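Local coordinates for nitroalkane oxidase (Podospora anserina, PDB 3MKH), which oxidises nitroalkanes to aldehydes or ketones with FAD, releasing nitrite and turning molecular oxygen into hydrogen peroxide, at residues L94-I106 / L118-L132. Sequence-based numbering, arbitrary orientation.
With FAD (flavin-adenine dinucleotide), chain E.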
ATOM      1  N   LEU A  94     -15.465 -25.351   1.936  1.00 18.34           N
ATOM      2  CA  LEU A  94     -16.382 -24.355   2.476  1.00 19.91           C
ATOM      3  C   LEU A  94     -17.771 -24.951   2.729  1.00 20.99           C
ATOM      4  O   LEU A  94     -18.441 -24.604   3.705  1.00 19.51           O
ATOM      5  CB  LEU A  94     -16.471 -23.139   1.545  1.00 23.62           C
ATOM      6  CG  LEU A  94     -17.321 -21.993   2.113  1.00 25.40           C
ATOM      7  CD1 LEU A  94     -16.814 -21.611   3.494  1.00 25.65           C
ATOM      8  CD2 LEU A  94     -17.308 -20.796   1.179  1.00 27.11           C
ATOM      9  N   THR A  95     -18.206 -25.857   1.855  1.00 17.97           N
ATOM     10  CA  THR A  95     -19.512 -26.497   2.053  1.00 20.63           C
ATOM     11  C   THR A  95     -19.558 -27.210   3.403  1.00 20.83           C
ATOM     12  O   THR A  95     -20.535 -27.095   4.154  1.00 19.48           O
ATOM     13  CB  THR A  95     -19.841 -27.455   0.905  1.00 17.96           C
ATOM     14  OG1 THR A  95     -20.009 -26.685  -0.288  1.00 18.76           O
ATOM     15  CG2 THR A  95     -21.133 -28.219   1.173  1.00 17.52           C
ATOM     16  N   ILE A  96     -18.480 -27.917   3.719  1.00 21.29           N
ATOM     17  CA  ILE A  96     -18.353 -28.563   5.013  1.00 19.47           C
ATOM     18  C   ILE A  96     -18.300 -27.555   6.151  1.00 19.66           C
ATOM     19  O   ILE A  96     -19.043 -27.673   7.118  1.00 19.27           O
ATOM     20  CB  ILE A  96     -17.129 -29.490   5.050  1.00 20.35           C
ATOM     21  CG1 ILE A  96     -17.295 -30.595   4.013  1.00 19.84           C
ATOM     22  CG2 ILE A  96     -16.951 -30.089   6.433  1.00 20.29           C
ATOM     23  CD1 ILE A  96     -16.047 -31.432   3.791  1.00 23.94           C
ATOM     24  N   PHE A  97     -17.424 -26.564   6.051  1.00 19.88           N
ATOM     25  CA  PHE A  97     -17.312 -25.568   7.118  1.00 21.74           C
ATOM     26  C   PHE A  97     -18.610 -24.788   7.331  1.00 24.31           C
ATOM     27  O   PHE A  97     -18.928 -24.374   8.451  1.00 22.29           O
ATOM     28  CB  PHE A  97     -16.147 -24.606   6.840  1.00 23.51           C
ATOM     29  CG  PHE A  97     -14.818 -25.295   6.713  1.00 23.56           C
ATOM     30  CD1 PHE A  97     -14.585 -26.491   7.382  1.00 25.05           C
ATOM     31  CD2 PHE A  97     -13.804 -24.757   5.935  1.00 22.38           C
ATOM     32  CE1 PHE A  97     -13.365 -27.141   7.278  1.00 27.13           C
ATOM     33  CE2 PHE A  97     -12.584 -25.392   5.824  1.00 22.23           C
ATOM     34  CZ  PHE A  97     -12.358 -26.591   6.498  1.00 22.30           C
ATOM     35  N   ALA A  98     -19.362 -24.584   6.253  1.00 19.47           N
ATOM     36  CA  ALA A  98     -20.617 -23.829   6.339  1.00 21.25           C
ATOM     37  C   ALA A  98     -21.650 -24.553   7.213  1.00 18.13           C
ATOM     38  O   ALA A  98     -22.453 -23.917   7.896  1.00 22.02           O
ATOM     39  CB  ALA A  98     -21.181 -23.583   4.935  1.00 18.66           C
ATOM     40  N   THR A  99     -21.626 -25.877   7.203  1.00 16.48           N
ATOM     41  CA  THR A  99     -22.525 -26.636   8.090  1.00 16.97           C
ATOM     42  C   THR A  99     -22.096 -26.356   9.533  1.00 19.30           C
ATOM     43  O   THR A  99     -22.926 -26.249  10.424  1.00 20.04           O
ATOM     44  CB  THR A  99     -22.482 -28.147   7.797  1.00 21.45           C
ATOM     45  OG1 THR A  99     -23.231 -28.421   6.602  1.00 21.64           O
ATOM     46  CG2 THR A  99     -23.060 -28.971   8.958  1.00 18.93           C
ATOM     47  N   GLY A 100     -20.797 -26.206   9.751  1.00 20.11           N
ATOM     48  CA  GLY A 100     -20.302 -25.880  11.081  1.00 19.65           C
ATOM     49  C   GLY A 100     -20.784 -24.514  11.541  1.00 22.17           C
ATOM     50  O   GLY A 100     -21.145 -24.325  12.703  1.00 20.56           O
ATOM     51  N   LEU A 101     -20.810 -23.554  10.626  1.00 18.27           N
ATOM     52  CA  LEU A 101     -21.332 -22.229  10.945  1.00 19.66           C
ATOM     53  C   LEU A 101     -22.827 -22.298  11.280  1.00 21.86           C
ATOM     54  O   LEU A 101     -23.305 -21.634  12.212  1.00 21.73           O
ATOM     55  CB  LEU A 101     -21.074 -21.248   9.786  1.00 19.85           C
ATOM     56  CG  LEU A 101     -21.641 -19.833   9.993  1.00 21.54           C
ATOM     57  CD1 LEU A 101     -21.036 -19.135  11.201  1.00 26.30           C
ATOM     58  CD2 LEU A 101     -21.464 -18.986   8.733  1.00 25.72           C
ATOM     59  N   GLY A 102     -23.561 -23.110  10.526  1.00 20.15           N
ATOM     60  CA  GLY A 102     -24.981 -23.291  10.774  1.00 21.95           C
ATOM     61  C   GLY A 102     -25.271 -23.904  12.139  1.00 21.29           C
ATOM     62  O   GLY A 102     -26.288 -23.603  12.759  1.00 23.87           O
ATOM     63  N   LEU A 103     -24.379 -24.768  12.610  1.00 21.63           N
ATOM     64  CA  LEU A 103     -24.538 -25.383  13.940  1.00 20.46           C
ATOM     65  C   LEU A 103     -24.107 -24.484  15.099  1.00 22.16           C
ATOM     66  O   LEU A 103     -24.484 -24.728  16.254  1.00 23.10           O
ATOM     67  CB  LEU A 103     -23.775 -26.709  14.011  1.00 17.99           C
ATOM     68  CG  LEU A 103     -24.250 -27.768  13.018  1.00 22.36           C
ATOM     69  CD1 LEU A 103     -23.268 -28.953  12.937  1.00 19.99           C
ATOM     70  CD2 LEU A 103     -25.662 -28.218  13.367  1.00 21.43           C
ATOM     71  N   THR A 104     -23.331 -23.448  14.794  1.00 20.48           N
ATOM     72  CA  THR A 104     -22.752 -22.589  15.826  1.00 21.16           C
ATOM     73  C   THR A 104     -23.784 -21.898  16.742  1.00 23.47           C
ATOM     74  O   THR A 104     -23.624 -21.910  17.959  1.00 24.95           O
ATOM     75  CB  THR A 104     -21.756 -21.569  15.218  1.00 23.88           C
ATOM     76  OG1 THR A 104     -20.693 -22.284  14.574  1.00 24.00           O
ATOM     77  CG2 THR A 104     -21.171 -20.644  16.312  1.00 24.33           C
ATOM     78  N   PRO A 105     -24.855 -21.317  16.174  1.00 22.65           N
ATOM     79  CA  PRO A 105     -25.850 -20.702  17.066  1.00 23.75           C
ATOM     80  C   PRO A 105     -26.455 -21.696  18.040  1.00 23.89           C
ATOM     81  O   PRO A 105     -26.777 -21.331  19.166  1.00 22.08           O
ATOM     82  CB  PRO A 105     -26.921 -20.186  16.095  1.00 25.84           C
ATOM     83  CG  PRO A 105     -26.143 -19.926  14.830  1.00 21.54           C
ATOM     84  CD  PRO A 105     -25.183 -21.087  14.754  1.00 21.93           C
ATOM     85  N   ILE A 106     -26.591 -22.944  17.611  1.00 22.73           N
ATOM     86  CA  ILE A 106     -27.093 -24.006  18.467  1.00 25.32           C
ATOM     87  C   ILE A 106     -26.079 -24.390  19.563  1.00 28.07           C
ATOM     88  O   ILE A 106     -26.468 -24.595  20.713  1.00 25.42           O
ATOM     89  CB  ILE A 106     -27.546 -25.220  17.644  1.00 29.55           C
ATOM     90  CG1 ILE A 106     -28.685 -24.790  16.710  1.00 31.33           C
ATOM     91  CG2 ILE A 106     -28.053 -26.326  18.555  1.00 29.60           C
ATOM     92  CD1 ILE A 106     -29.067 -25.817  15.694  1.00 29.90           C
ATOM     93  N   LEU A 118     -30.319 -31.571  16.736  1.00 28.94           N
ATOM     94  CA  LEU A 118     -28.915 -31.879  16.548  1.00 29.38           C
ATOM     95  C   LEU A 118     -28.696 -33.349  16.220  1.00 29.33           C
ATOM     96  O   LEU A 118     -27.661 -33.720  15.672  1.00 25.78           O
ATOM     97  CB  LEU A 118     -28.147 -31.534  17.821  1.00 27.42           C
ATOM     98  CG  LEU A 118     -27.020 -30.513  17.784  1.00 37.22           C
ATOM     99  CD1 LEU A 118     -27.265 -29.451  16.725  1.00 34.45           C
ATOM    100  CD2 LEU A 118     -26.821 -29.896  19.180  1.00 28.08           C
ATOM    101  N   ALA A 119     -29.667 -34.189  16.559  1.00 26.83           N
ATOM    102  CA  ALA A 119     -29.496 -35.638  16.432  1.00 28.21           C
ATOM    103  C   ALA A 119     -28.942 -36.120  15.079  1.00 24.54           C
ATOM    104  O   ALA A 119     -28.035 -36.966  15.045  1.00 22.96           O
ATOM    105  CB  ALA A 119     -30.793 -36.367  16.769  1.00 28.36           C
ATOM    106  N   PRO A 120     -29.493 -35.609  13.964  1.00 25.70           N
ATOM    107  CA  PRO A 120     -29.009 -36.077  12.657  1.00 28.25           C
ATOM    108  C   PRO A 120     -27.519 -35.809  12.431  1.00 22.12           C
ATOM    109  O   PRO A 120     -26.895 -36.505  11.627  1.00 28.26           O
ATOM    110  CB  PRO A 120     -29.853 -35.270  11.666  1.00 28.24           C
ATOM    111  CG  PRO A 120     -31.114 -34.972  12.416  1.00 30.18           C
ATOM    112  CD  PRO A 120     -30.656 -34.717  13.830  1.00 26.82           C
ATOM    113  N   PHE A 121     -26.964 -34.813  13.114  1.00 20.55           N
ATOM    114  CA  PHE A 121     -25.580 -34.389  12.870  1.00 23.17           C
ATOM    115  C   PHE A 121     -24.597 -35.128  13.759  1.00 24.37           C
ATOM    116  O   PHE A 121     -23.386 -34.925  13.669  1.00 21.34           O
ATOM    117  CB  PHE A 121     -25.443 -32.878  13.099  1.00 19.33           C
ATOM    118  CG  PHE A 121     -26.255 -32.055  12.141  1.00 21.82           C
ATOM    119  CD1 PHE A 121     -25.696 -31.606  10.950  1.00 18.28           C
ATOM    120  CD2 PHE A 121     -27.582 -31.754  12.414  1.00 22.55           C
ATOM    121  CE1 PHE A 121     -26.442 -30.860  10.045  1.00 21.28           C
ATOM    122  CE2 PHE A 121     -28.342 -31.003  11.517  1.00 20.89           C
ATOM    123  CZ  PHE A 121     -27.772 -30.561  10.325  1.00 22.36           C
ATOM    124  N   LEU A 122     -25.131 -35.977  14.631  1.00 25.32           N
ATOM    125  CA  LEU A 122     -24.315 -36.692  15.614  1.00 25.55           C
ATOM    126  C   LEU A 122     -24.231 -38.199  15.332  1.00 28.71           C
ATOM    127  O   LEU A 122     -23.547 -38.934  16.052  1.00 26.66           O
ATOM    128  CB  LEU A 122     -24.872 -36.449  17.028  1.00 22.46           C
ATOM    129  CG  LEU A 122     -24.612 -35.044  17.576  1.00 24.25           C
ATOM    130  CD1 LEU A 122     -25.538 -34.666  18.751  1.00 24.65           C
ATOM    131  CD2 LEU A 122     -23.148 -34.895  17.960  1.00 21.13           C
ATOM    132  N   SER A 123     -24.912 -38.654  14.280  1.00 26.85           N
ATOM    133  CA  SER A 123     -24.957 -40.079  13.952  1.00 25.29           C
ATOM    134  C   SER A 123     -23.682 -40.637  13.292  1.00 27.94           C
ATOM    135  O   SER A 123     -23.450 -41.842  13.310  1.00 26.06           O
ATOM    136  CB  SER A 123     -26.134 -40.352  13.023  1.00 33.36           C
ATOM    137  OG  SER A 123     -25.890 -39.764  11.750  1.00 27.95           O
ATOM    138  N   GLY A 124     -22.866 -39.775  12.694  1.00 25.48           N
ATOM    139  CA  GLY A 124     -21.731 -40.246  11.913  1.00 26.15           C
ATOM    140  C   GLY A 124     -22.118 -40.848  10.566  1.00 28.08           C
ATOM    141  O   GLY A 124     -21.295 -41.471   9.891  1.00 30.96           O
ATOM    142  N   GLU A 125     -23.368 -40.668  10.154  1.00 26.37           N
ATOM    143  CA  GLU A 125     -23.771 -41.137   8.827  1.00 31.38           C
ATOM    144  C   GLU A 125     -24.701 -40.185   8.063  1.00 27.00           C
ATOM    145  O   GLU A 125     -25.119 -39.150   8.581  1.00 27.60           O
ATOM    146  CB  GLU A 125     -24.354 -42.553   8.888  1.00 35.28           C
ATOM    147  CG  GLU A 125     -25.518 -42.725   9.829  1.00 39.40           C
ATOM    148  CD  GLU A 125     -25.819 -44.199  10.082  1.00 52.60           C
ATOM    149  OE1 GLU A 125     -27.014 -44.574  10.105  1.00 62.18           O
ATOM    150  OE2 GLU A 125     -24.856 -44.983  10.243  1.00 48.72           O
ATOM    151  N   GLY A 126     -25.019 -40.557   6.828  1.00 26.86           N
ATOM    152  CA  GLY A 126     -25.754 -39.690   5.932  1.00 27.70           C
ATOM    153  C   GLY A 126     -24.943 -38.460   5.546  1.00 25.76           C
ATOM    154  O   GLY A 126     -23.713 -38.457   5.616  1.00 21.65           O
ATOM    155  N   SER A 127     -25.642 -37.405   5.143  1.00 22.98           N
ATOM    156  CA  SER A 127     -24.988 -36.191   4.699  1.00 20.32           C
ATOM    157  C   SER A 127     -25.836 -34.977   5.029  1.00 23.12           C
ATOM    158  O   SER A 127     -26.175 -34.204   4.137  1.00 25.27           O
ATOM    159  CB  SER A 127     -24.727 -36.277   3.188  1.00 24.20           C
ATOM    160  OG  SER A 127     -25.905 -36.661   2.494  1.00 24.73           O
ATOM    161  N   PRO A 128     -26.162 -34.787   6.325  1.00 23.07           N
ATOM    162  CA  PRO A 128     -27.016 -33.667   6.724  1.00 22.17           C
ATOM    163  C   PRO A 128     -26.304 -32.324   6.531  1.00 21.24           C
ATOM    164  O   PRO A 128     -25.107 -32.227   6.780  1.00 20.38           O
ATOM    165  CB  PRO A 128     -27.265 -33.923   8.215  1.00 25.02           C
ATOM    166  CG  PRO A 128     -26.045 -34.708   8.682  1.00 19.29           C
ATOM    167  CD  PRO A 128     -25.661 -35.558   7.484  1.00 23.47           C
ATOM    168  N   LEU A 129     -27.051 -31.316   6.100  1.00 19.46           N
ATOM    169  CA  LEU A 129     -26.531 -29.975   5.875  1.00 22.20           C
ATOM    170  C   LEU A 129     -27.209 -28.997   6.811  1.00 21.27           C
ATOM    171  O   LEU A 129     -28.418 -29.099   7.048  1.00 20.41           O
ATOM    172  CB  LEU A 129     -26.830 -29.536   4.441  1.00 18.21           C
ATOM    173  CG  LEU A 129     -26.024 -30.175   3.322  1.00 20.21           C
ATOM    174  CD1 LEU A 129     -26.723 -29.911   1.993  1.00 20.61           C
ATOM    175  CD2 LEU A 129     -24.617 -29.610   3.325  1.00 19.91           C
ATOM    176  N   ALA A 130     -26.432 -28.055   7.336  1.00 20.83           N
ATOM    177  CA  ALA A 130     -26.952 -26.982   8.174  1.00 17.67           C
ATOM    178  C   ALA A 130     -26.524 -25.654   7.563  1.00 20.28           C
ATOM    179  O   ALA A 130     -25.537 -25.595   6.827  1.00 17.72           O
ATOM    180  CB  ALA A 130     -26.435 -27.104   9.638  1.00 16.87           C
ATOM    181  N   SER A 131     -27.269 -24.598   7.863  1.00 19.14           N
ATOM    182  CA  SER A 131     -27.023 -23.285   7.281  1.00 19.64           C
ATOM    183  C   SER A 131     -27.345 -22.197   8.288  1.00 21.01           C
ATOM    184  O   SER A 131     -28.337 -22.289   9.003  1.00 21.39           O
ATOM    185  CB  SER A 131     -27.896 -23.092   6.036  1.00 19.70           C
ATOM    186  OG  SER A 131     -27.606 -21.865   5.390  1.00 22.66           O
ATOM    187  N   LEU A 132     -26.487 -21.181   8.361  1.00 19.38           N
ATOM    188  CA  LEU A 132     -26.796 -19.973   9.124  1.00 21.48           C
ATOM    189  C   LEU A 132     -27.372 -18.979   8.122  1.00 21.12           C
ATOM    190  O   LEU A 132     -26.669 -18.462   7.233  1.00 19.59           O
ATOM    191  CB  LEU A 132     -25.549 -19.427   9.834  1.00 22.15           C
ATOM    192  CG  LEU A 132     -25.609 -18.062  10.550  1.00 30.30           C
ATOM    193  CD1 LEU A 132     -26.924 -17.827  11.245  1.00 27.95           C
ATOM    194  CD2 LEU A 132     -24.465 -17.932  11.545  1.00 30.46           C
TER
HETATM  195  PA  FAD E 500     -23.846  -5.542   2.622  0.84 26.80           P
HETATM  196  O1A FAD E 500     -25.005  -5.138   3.415  0.84 24.28           O
HETATM  197  O2A FAD E 500     -24.059  -6.266   1.367  0.84 25.49           O
HETATM  198  O5B FAD E 500     -22.962  -4.233   2.325  0.84 26.55           O
HETATM  199  C5B FAD E 500     -22.297  -4.064   1.076  0.84 22.17           C
HETATM  200  C4B FAD E 500     -21.266  -2.919   1.097  0.84 25.30           C
HETATM  201  O4B FAD E 500     -21.948  -1.679   1.330  0.84 28.20           O
HETATM  202  C3B FAD E 500     -20.282  -3.068   2.254  0.84 24.71           C
HETATM  203  O3B FAD E 500     -19.147  -3.826   1.831  0.84 25.08           O
HETATM  204  C2B FAD E 500     -19.867  -1.631   2.515  0.84 23.39           C
HETATM  205  O2B FAD E 500     -18.804  -1.262   1.644  0.84 21.93           O
HETATM  206  C1B FAD E 500     -21.125  -0.832   2.171  0.84 27.58           C
HETATM  207  N9A FAD E 500     -21.843  -0.514   3.436  0.84 27.69           N
HETATM  208  C8A FAD E 500     -23.069  -0.910   3.764  0.84 27.11           C
HETATM  209  N7A FAD E 500     -23.386  -0.447   4.967  0.84 27.62           N
HETATM  210  C5A FAD E 500     -22.351   0.255   5.411  0.84 31.34           C
HETATM  211  C6A FAD E 500     -22.102   0.966   6.577  0.84 33.19           C
HETATM  212  N6A FAD E 500     -23.016   1.034   7.536  0.84 33.10           N
HETATM  213  N1A FAD E 500     -20.926   1.586   6.718  0.84 27.38           N
HETATM  214  C2A FAD E 500     -20.011   1.525   5.768  0.84 30.69           C
HETATM  215  N3A FAD E 500     -20.216   0.857   4.645  0.84 28.15           N
HETATM  216  C4A FAD E 500     -21.370   0.214   4.439  0.84 29.44           C
HETATM  217  N1  FAD E 500     -24.376 -15.398   4.479  0.84 24.46           N
HETATM  218  C2  FAD E 500     -25.057 -16.125   5.446  0.84 23.17           C
HETATM  219  O2  FAD E 500     -26.010 -15.618   6.021  0.84 26.13           O
HETATM  220  N3  FAD E 500     -24.654 -17.418   5.763  0.84 24.14           N
HETATM  221  C4  FAD E 500     -23.571 -18.001   5.109  0.84 25.05           C
HETATM  222  O4  FAD E 500     -23.227 -19.146   5.394  0.84 21.80           O
HETATM  223  C4X FAD E 500     -22.891 -17.274   4.141  0.84 25.86           C
HETATM  224  N5  FAD E 500     -21.796 -17.825   3.469  0.84 25.03           N
HETATM  225  C5X FAD E 500     -21.354 -17.229   2.283  0.84 22.33           C
HETATM  226  C6  FAD E 500     -20.511 -17.911   1.411  0.84 21.03           C
HETATM  227  C7  FAD E 500     -20.087 -17.306   0.234  0.84 22.18           C
HETATM  228  C7M FAD E 500     -19.166 -18.044  -0.732  0.84 22.87           C
HETATM  229  C8  FAD E 500     -20.505 -16.016  -0.067  0.84 25.84           C
HETATM  230  C8M FAD E 500     -20.045 -15.340  -1.358  0.84 22.00           C
HETATM  231  C9  FAD E 500     -21.338 -15.336   0.808  0.84 24.46           C
HETATM  232  C9A FAD E 500     -21.766 -15.941   1.980  0.84 21.82           C
HETATM  233  N10 FAD E 500     -22.609 -15.260   2.858  0.84 27.04           N
HETATM  234  C10 FAD E 500     -23.294 -15.979   3.830  0.84 28.96           C
HETATM  235  C1' FAD E 500     -22.771 -13.789   2.777  0.84 27.62           C
HETATM  236  C2' FAD E 500     -21.685 -13.074   3.582  0.84 26.53           C
HETATM  237  O2' FAD E 500     -21.806 -13.404   4.962  0.84 26.24           O
HETATM  238  C3' FAD E 500     -21.713 -11.548   3.405  0.84 27.34           C
HETATM  239  O3' FAD E 500     -20.547 -11.008   4.010  0.84 26.31           O
HETATM  240  C4' FAD E 500     -22.938 -10.872   4.038  0.84 27.45           C
HETATM  241  O4' FAD E 500     -24.064 -10.987   3.178  0.84 25.42           O
HETATM  242  C5' FAD E 500     -22.658  -9.385   4.288  0.84 27.32           C
HETATM  243  O5' FAD E 500     -22.223  -8.730   3.095  0.84 27.73           O
HETATM  244  P   FAD E 500     -21.601  -7.264   3.149  0.84 28.69           P
HETATM  245  O1P FAD E 500     -20.634  -7.218   4.252  0.84 26.69           O
HETATM  246  O2P FAD E 500     -21.157  -6.888   1.806  0.84 26.46           O
HETATM  247  O3P FAD E 500     -22.884  -6.391   3.592  0.84 27.68           O
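Thr99, Gly102 and Leu103 of helix 90-109 pack on Ala130 and Leu132 of strand 130-133 in a buried helix-on-strand contact. It joins the N-terminal helices of the acyl-CoA dehydrogenase fold to its beta domain, beside the flavin. The axes of helix segment 94-106 and strand segment 130-132 cross at 68° and approach to 5.5 Å. Gly102 makes this closeness possible: its CA lies 3.5 Å from Leu132 N, and a CB would strike the strand backbone. One turn earlier, Ala130 N gives a long, weak but nearly straight hydrogen bond to Thr99 OG1 (3.3 Å). That hydroxyl also bonds to Tyr51 and Asn173, so several partners fix its rotation. The methyl CG2 of Thr99 packs near Ala130 CB and the Phe121 ring.

Leu103 CD2 sits over the centre of the Phe121 ring, 4.0 Å from the ring centroid, a CH-pi contact. Pro128 CB covers the opposite face nearer the rim, so the ring is clamped between them. A leucine in place of Phe121 has no flat ring to fill the space between Leu103 CD2 and Pro128 CB, and would probably open a gap there. Further along the helix, the Ile106 and Leu118 side chains run side by side in opposite senses, with Ile106 CG2 3.7 Å from Leu118 CD1.

At the flavin end, Leu101 CD1 meets Leu132 CD2 at 3.7 Å. With CG anti to the backbone N (chi1 177°), the Leu101 side chain extends to Leu132, and its other methyl, CD2, comes within 3.8 Å of FAD O4. Leu132 O accepts a hydrogen bond from FAD N3 (2.7 Å), so the strand that packs on the helix also holds the flavin pyrimidine edge. Leu101 lies close to Asp399, the probable proton acceptor.

Strand 184-191 pairs in parallel with strand 130-133 and touches Ile106, Phe121 and Leu132. Helix 262-298 packs against Leu101 and Pro105, and helix 75-88 against Leu94 and Phe97.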